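Local coordinates for pyruvate kinase (Toxoplasma gondii, PDB 3GG8), which catalyses the final step of glycolysis, transferring the phosphoryl group of phosphoenolpyruvate to ADP to yield pyruvate and ATP, at residues V167-V170 with Y176-T179; G420-L425 with V489-M494; M457-F462 with D466-N471. One frame throughout, in Å; residues are numbered along the deposited sequence.

Interaction 1 of 3, residues V167-V170 with Y176-T179; sequences VKVV and YVIT
A single hydrogen bond, from Val-170 N to Ile-178 O at 2.9 Å, joins the two segments; its angle at the hydrogen, 169°, makes it almost straight. A weaker polar contact supplements it: the CA of Thr-179 approaches Lys-168 O at 3.3 Å, with 126° at the hydrogen, as a CA-H...O contact. Val-169 and Thr-179 form the non-hydrogen-bonded antiparallel pair, their CA atoms 4.4 Å apart and their side chains on the same face of the sheet. The segments belong to the beta hairpin of strands 165-172 and 176-181, part of the B domain that pyruvate kinases carry as an insertion in the catalytic barrel. The axes of the two short segments, 4.7 Å apart at their closest, run at 117° to each other, so the strands are strongly twisted or coiled at this point. Side-chain packing adds to the pairing. Val-169 CG1 meets Val-177 CG1 at 3.7 Å, the two side chains crossing nearly at right angles. Val-167 CG2 lies 3.6 Å from Thr-179 CB. The polar Thr-179 OG1 lies 3.4 Å from Val-167 CB and is satisfied by a hydrogen bond with Leu-126 O on neighbouring strand 125-129.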
# COMPACT_ATOMS: atom_id res chain seq x y z
N VAL C 167 -51.45 4.24 3.05
CA VAL C 167 -52.19 5.29 3.75
C VAL C 167 -51.26 6.07 4.69
O VAL C 167 -50.34 5.50 5.30
CB VAL C 167 -53.45 4.75 4.50
CG1 VAL C 167 -54.43 4.07 3.53
CG2 VAL C 167 -53.07 3.79 5.62
N LYS C 168 -51.48 7.39 4.78
CA LYS C 168 -50.79 8.23 5.76
C LYS C 168 -51.73 8.42 6.96
O LYS C 168 -52.91 8.72 6.78
CB LYS C 168 -50.43 9.60 5.16
CG LYS C 168 -49.22 10.30 5.83
CD LYS C 168 -49.40 11.82 5.92
CE LYS C 168 -48.89 12.59 4.68
NZ LYS C 168 -47.39 12.63 4.58
N VAL C 169 -51.20 8.24 8.17
CA VAL C 169 -51.98 8.42 9.40
C VAL C 169 -52.27 9.91 9.66
O VAL C 169 -51.36 10.74 9.70
CB VAL C 169 -51.30 7.78 10.65
CG1 VAL C 169 -52.11 8.04 11.91
CG2 VAL C 169 -51.09 6.28 10.46
N VAL C 170 -53.54 10.24 9.85
CA VAL C 170 -53.99 11.62 10.04
C VAL C 170 -54.34 11.88 11.52
O VAL C 170 -54.06 12.97 12.05
CB VAL C 170 -55.16 11.96 9.07
CG1 VAL C 170 -55.95 13.17 9.53
CG2 VAL C 170 -54.63 12.18 7.66
N TYR C 176 -58.74 3.04 17.28
CA TYR C 176 -58.86 3.34 15.85
C TYR C 176 -57.82 4.35 15.42
O TYR C 176 -57.20 5.04 16.24
CB TYR C 176 -60.26 3.89 15.50
CG TYR C 176 -60.46 5.33 15.94
CD1 TYR C 176 -60.99 5.62 17.19
CD2 TYR C 176 -60.11 6.40 15.09
CE1 TYR C 176 -61.18 6.93 17.61
CE2 TYR C 176 -60.29 7.72 15.51
CZ TYR C 176 -60.82 7.97 16.77
OH TYR C 176 -61.02 9.27 17.21
N VAL C 177 -57.68 4.47 14.10
CA VAL C 177 -56.77 5.40 13.45
C VAL C 177 -57.51 5.88 12.20
O VAL C 177 -58.16 5.09 11.51
CB VAL C 177 -55.42 4.68 13.12
CG1 VAL C 177 -54.64 5.39 12.03
CG2 VAL C 177 -54.56 4.54 14.38
N ILE C 178 -57.45 7.19 11.95
CA ILE C 178 -57.95 7.77 10.70
C ILE C 178 -56.78 7.87 9.75
O ILE C 178 -55.70 8.35 10.11
CB ILE C 178 -58.60 9.19 10.90
CG1 ILE C 178 -59.58 9.23 12.10
CG2 ILE C 178 -59.31 9.67 9.63
CD1 ILE C 178 -60.76 8.26 11.99
N THR C 179 -56.97 7.40 8.54
CA THR C 179 -55.88 7.44 7.58
C THR C 179 -56.36 8.06 6.28
O THR C 179 -57.56 8.30 6.09
CB THR C 179 -55.28 6.04 7.32
OG1 THR C 179 -56.18 5.24 6.55
CG2 THR C 179 -54.94 5.32 8.62

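Interaction 2 of 3, residues G420-L425 with V489-M494; sequences GQTARL and VAVHGM
In the C-terminal alpha/beta domain, the first turn of helix 421-427 packs through Thr-422 against Val-491 and Gly-493 on strand 487-494, the neighbour of strand 412-416 in the sheet. The helix follows strand 412-416 after a short loop, so the contact lies where a parallel strand hands over to its helix. In relatives regulated by fructose 1,6-bisphosphate, the corresponding turn binds a phosphate of the effector. The two branches of Thr-422 divide the work. Its methyl, CG2, is anti to the backbone N (chi1 -53° for OG1) and rests on Val-491 CG1 at 3.5 Å, the two side chains meeting at a slant. Its hydroxyl, OG1, is turned to Gly-493, 3.5 Å from the CA. It stands on the side of that CA where a CB would project, in space that the glycine leaves to it, and this lets the helix come close: the CA atoms of Thr-422 and Gly-493 are 5.7 Å apart. No hydrogen bond links the segments; OG1 is instead hydrogen-bonded to Glu-496 OE1, just beyond the strand. Val-491 also touches Ala-401 of helix 393-407. Gly-420 occupies the N-cap position with a positive phi of 98°, and its O accepts Arg-424 N at 3.0 Å. The Arg-424 guanidinium folds back over this turn, with Gly-420 C and Gln-421 N both over one face, near its rim. On the strand, the CB of His-492 points away from the helix, and its ND1 makes a weak bond of 2.8 Å to Gly-493 O, bent to 130° at the hydrogen.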
# COMPACT_ATOMS: atom_id res chain seq x y z
N GLY C 420 -16.10 -26.02 13.53
CA GLY C 420 -16.34 -25.25 12.31
C GLY C 420 -15.53 -23.96 12.22
O GLY C 420 -15.40 -23.38 11.13
N GLN C 421 -14.98 -23.52 13.35
CA GLN C 421 -14.31 -22.21 13.42
C GLN C 421 -13.23 -22.05 12.35
O GLN C 421 -13.20 -21.05 11.64
CB GLN C 421 -13.71 -21.97 14.81
CG GLN C 421 -13.28 -20.55 15.07
CD GLN C 421 -12.38 -20.41 16.28
OE1 GLN C 421 -11.29 -21.01 16.35
NE2 GLN C 421 -12.81 -19.58 17.23
N THR C 422 -12.35 -23.05 12.26
CA THR C 422 -11.22 -23.03 11.34
C THR C 422 -11.65 -22.88 9.89
O THR C 422 -11.08 -22.08 9.16
CB THR C 422 -10.36 -24.32 11.50
OG1 THR C 422 -10.01 -24.48 12.88
CG2 THR C 422 -9.08 -24.24 10.67
N ALA C 423 -12.66 -23.64 9.48
CA ALA C 423 -13.22 -23.53 8.14
C ALA C 423 -13.79 -22.14 7.87
O ALA C 423 -13.54 -21.55 6.82
CB ALA C 423 -14.28 -24.59 7.93
N ARG C 424 -14.55 -21.61 8.83
CA ARG C 424 -15.15 -20.28 8.72
C ARG C 424 -14.11 -19.15 8.65
O ARG C 424 -14.25 -18.22 7.86
CB ARG C 424 -16.15 -20.04 9.86
CG ARG C 424 -17.51 -20.71 9.61
CD ARG C 424 -18.54 -20.42 10.70
NE ARG C 424 -18.62 -21.53 11.65
CZ ARG C 424 -18.16 -21.51 12.91
NH1 ARG C 424 -17.58 -20.43 13.44
NH2 ARG C 424 -18.29 -22.61 13.64
N LEU C 425 -13.06 -19.24 9.46
CA LEU C 425 -12.00 -18.22 9.44
C LEU C 425 -11.28 -18.15 8.09
O LEU C 425 -10.94 -17.08 7.65
CB LEU C 425 -11.01 -18.43 10.58
CG LEU C 425 -11.51 -18.08 11.98
CD1 LEU C 425 -10.46 -18.48 13.00
CD2 LEU C 425 -11.85 -16.59 12.09
N VAL C 489 -2.49 -26.98 1.09
CA VAL C 489 -2.34 -26.29 2.37
C VAL C 489 -3.35 -26.89 3.35
O VAL C 489 -4.53 -26.96 3.06
CB VAL C 489 -2.48 -24.74 2.21
CG1 VAL C 489 -2.52 -24.04 3.56
CG2 VAL C 489 -1.34 -24.17 1.35
N ALA C 490 -2.88 -27.36 4.49
CA ALA C 490 -3.75 -27.89 5.53
C ALA C 490 -3.64 -27.02 6.78
O ALA C 490 -2.54 -26.63 7.19
CB ALA C 490 -3.40 -29.33 5.84
N VAL C 491 -4.80 -26.68 7.35
CA VAL C 491 -4.86 -25.93 8.58
C VAL C 491 -5.58 -26.77 9.65
O VAL C 491 -6.64 -27.32 9.41
CB VAL C 491 -5.58 -24.57 8.38
CG1 VAL C 491 -5.71 -23.82 9.69
CG2 VAL C 491 -4.81 -23.72 7.38
N HIS C 492 -4.97 -26.87 10.81
CA HIS C 492 -5.61 -27.52 11.93
C HIS C 492 -5.69 -26.55 13.10
O HIS C 492 -4.68 -26.22 13.71
CB HIS C 492 -4.89 -28.80 12.33
CG HIS C 492 -5.70 -29.71 13.21
ND1 HIS C 492 -6.65 -29.24 14.10
CD2 HIS C 492 -5.70 -31.06 13.33
CE1 HIS C 492 -7.21 -30.26 14.72
NE2 HIS C 492 -6.65 -31.38 14.28
N GLY C 493 -6.90 -26.09 13.38
CA GLY C 493 -7.20 -25.45 14.66
C GLY C 493 -7.46 -26.53 15.70
O GLY C 493 -8.31 -27.40 15.49
N MET C 494 -6.72 -26.48 16.80
CA MET C 494 -6.88 -27.45 17.89
C MET C 494 -7.40 -26.74 19.13
O MET C 494 -6.99 -25.61 19.42
CB MET C 494 -5.56 -28.17 18.18
CG MET C 494 -4.84 -28.68 16.93
SD MET C 494 -3.42 -29.74 17.30
CE MET C 494 -2.58 -29.76 15.71

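Interaction 3 of 3, residues M457-F462 with D466-N471; sequences MQVPSF and DHVIRN
Met-457 reaches from the end of strand 454-458 to Asn-471 on helix 465-478, within a beta-alpha-beta crossover that continues into the parallel strand 487-494. The methionine is extended throughout: CG is anti to the backbone N (chi1 -176°), and the two following torsions are also near 180°. Each atom therefore gains ground on the helix. Met-457 CB is 7.2 Å from Asn-471 ND2. Met-457 CG is 6.0 Å from Asn-471 ND2. Met-457 SD shortens the gap to Asn-471 ND2 to 4.9 Å, and the terminal methyl CE closes it to 3.7 Å. This is a van der Waals contact between a methyl and an amide nitrogen, with the two side chains crossing at about a right angle. Met-457 also touches Leu-436 and Leu-438 of the adjacent strand 435-439. Asn-471 holds its CG anti to its own backbone N, which sends the amide out to meet CE. The segments share no hydrogen bond, and the buried surface is modest, 157 Å². The second point of contact lies just past the strand end, where Val-459 and Val-468 have their CA atoms 7.5 Å apart. Val-468 also touches Leu-438 and Leu-416, so the helix is seated over the two inner strands that the crossover passes. Val-459 meets it at a slant, its CG1 4.1 Å from Val-468 CG2.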
# COMPACT_ATOMS: atom_id res chain seq x y z
N MET C 457 -16.32 -32.87 4.07
CA MET C 457 -16.15 -34.32 4.13
C MET C 457 -16.13 -34.76 5.60
O MET C 457 -15.21 -34.40 6.35
CB MET C 457 -14.86 -34.76 3.41
CG MET C 457 -14.62 -36.26 3.31
SD MET C 457 -13.04 -36.67 2.52
CE MET C 457 -12.97 -38.43 2.82
N GLN C 458 -17.15 -35.53 6.02
CA GLN C 458 -17.15 -36.10 7.37
C GLN C 458 -16.08 -37.18 7.50
O GLN C 458 -15.82 -37.95 6.58
CB GLN C 458 -18.52 -36.64 7.80
CG GLN C 458 -18.59 -36.93 9.32
CD GLN C 458 -19.94 -37.41 9.83
OE1 GLN C 458 -20.99 -36.93 9.39
NE2 GLN C 458 -19.92 -38.33 10.79
N VAL C 459 -15.47 -37.23 8.68
CA VAL C 459 -14.31 -38.07 8.92
C VAL C 459 -14.57 -38.82 10.25
O VAL C 459 -15.32 -38.32 11.09
CB VAL C 459 -13.06 -37.14 8.87
CG1 VAL C 459 -12.46 -36.87 10.25
CG2 VAL C 459 -12.05 -37.64 7.88
N PRO C 460 -14.03 -40.05 10.41
CA PRO C 460 -14.31 -40.73 11.70
C PRO C 460 -13.72 -40.04 12.94
O PRO C 460 -12.82 -39.20 12.83
CB PRO C 460 -13.69 -42.13 11.51
CG PRO C 460 -13.45 -42.27 10.05
CD PRO C 460 -13.23 -40.89 9.51
N SER C 461 -14.23 -40.41 14.12
CA SER C 461 -13.77 -39.84 15.38
C SER C 461 -12.37 -40.32 15.77
O SER C 461 -11.90 -41.35 15.28
CB SER C 461 -14.77 -40.18 16.51
OG SER C 461 -15.89 -39.30 16.51
N PHE C 462 -11.72 -39.55 16.64
CA PHE C 462 -10.44 -39.91 17.29
C PHE C 462 -9.30 -40.18 16.31
O PHE C 462 -8.42 -41.03 16.55
CB PHE C 462 -10.62 -41.10 18.26
CG PHE C 462 -11.90 -41.06 19.05
CD1 PHE C 462 -12.19 -39.97 19.87
CD2 PHE C 462 -12.81 -42.11 18.98
CE1 PHE C 462 -13.38 -39.92 20.60
CE2 PHE C 462 -14.00 -42.08 19.71
CZ PHE C 462 -14.28 -40.98 20.52
N ASP C 466 -2.31 -35.96 10.86
CA ASP C 466 -1.59 -36.41 9.66
C ASP C 466 -2.40 -37.42 8.87
O ASP C 466 -2.51 -37.29 7.66
CB ASP C 466 -0.25 -37.07 10.06
CG ASP C 466 0.87 -36.06 10.26
OD1 ASP C 466 0.63 -34.83 10.23
OD2 ASP C 466 2.02 -36.53 10.46
N HIS C 467 -2.92 -38.44 9.55
CA HIS C 467 -3.81 -39.44 8.95
C HIS C 467 -4.99 -38.80 8.21
O HIS C 467 -5.26 -39.15 7.04
CB HIS C 467 -4.32 -40.40 10.01
CG HIS C 467 -3.32 -41.44 10.41
ND1 HIS C 467 -1.96 -41.22 10.44
CD2 HIS C 467 -3.49 -42.72 10.83
CE1 HIS C 467 -1.34 -42.31 10.84
NE2 HIS C 467 -2.25 -43.23 11.09
N VAL C 468 -5.69 -37.88 8.88
CA VAL C 468 -6.85 -37.21 8.30
C VAL C 468 -6.43 -36.45 7.04
O VAL C 468 -7.09 -36.57 6.01
CB VAL C 468 -7.56 -36.26 9.32
CG1 VAL C 468 -8.49 -35.28 8.60
CG2 VAL C 468 -8.36 -37.04 10.30
N ILE C 469 -5.34 -35.69 7.13
CA ILE C 469 -4.74 -35.01 5.97
C ILE C 469 -4.32 -35.99 4.85
O ILE C 469 -4.62 -35.75 3.68
CB ILE C 469 -3.56 -34.10 6.38
CG1 ILE C 469 -4.07 -32.91 7.21
CG2 ILE C 469 -2.77 -33.60 5.16
CD1 ILE C 469 -3.03 -32.29 8.13
N ARG C 470 -3.63 -37.07 5.20
CA ARG C 470 -3.25 -38.09 4.21
C ARG C 470 -4.48 -38.63 3.48
O ARG C 470 -4.48 -38.77 2.26
CB ARG C 470 -2.49 -39.24 4.85
CG ARG C 470 -1.00 -39.31 4.52
CD ARG C 470 -0.16 -38.60 5.56
NE ARG C 470 0.88 -39.47 6.11
CZ ARG C 470 0.86 -40.00 7.34
NH1 ARG C 470 -0.14 -39.74 8.17
NH2 ARG C 470 1.85 -40.78 7.75
N ASN C 471 -5.54 -38.91 4.24
CA ASN C 471 -6.75 -39.50 3.68
C ASN C 471 -7.46 -38.57 2.72
O ASN C 471 -7.92 -39.00 1.64
CB ASN C 471 -7.70 -39.94 4.81
CG ASN C 471 -8.92 -40.70 4.31
OD1 ASN C 471 -8.82 -41.84 3.82
ND2 ASN C 471 -10.07 -40.07 4.44

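Following the chain from the N terminus, interaction 1 comes first and closes a hairpin whose five intervening residues include the strand end 171-172 and the turn 173-175. It lies in the B domain, its centre about 55 Å from that of interaction 2 and on the opposite side of the chain's centre. Interaction 2 opens at 420-425 and closes only at 489-494, spanning 63 intervening residues. Interaction 3, which closes the three-residue link 463-465, is nested inside that span. Interactions 2 and 3 serve one sheet, their centres about 14 Å apart: adjacent residues Val-491 and Ala-490 turn to opposite faces of strand 487-494, toward helix 421-427 and helix 465-478 respectively, with Ile-469 CD1 3.8 Å from Ala-490 CB.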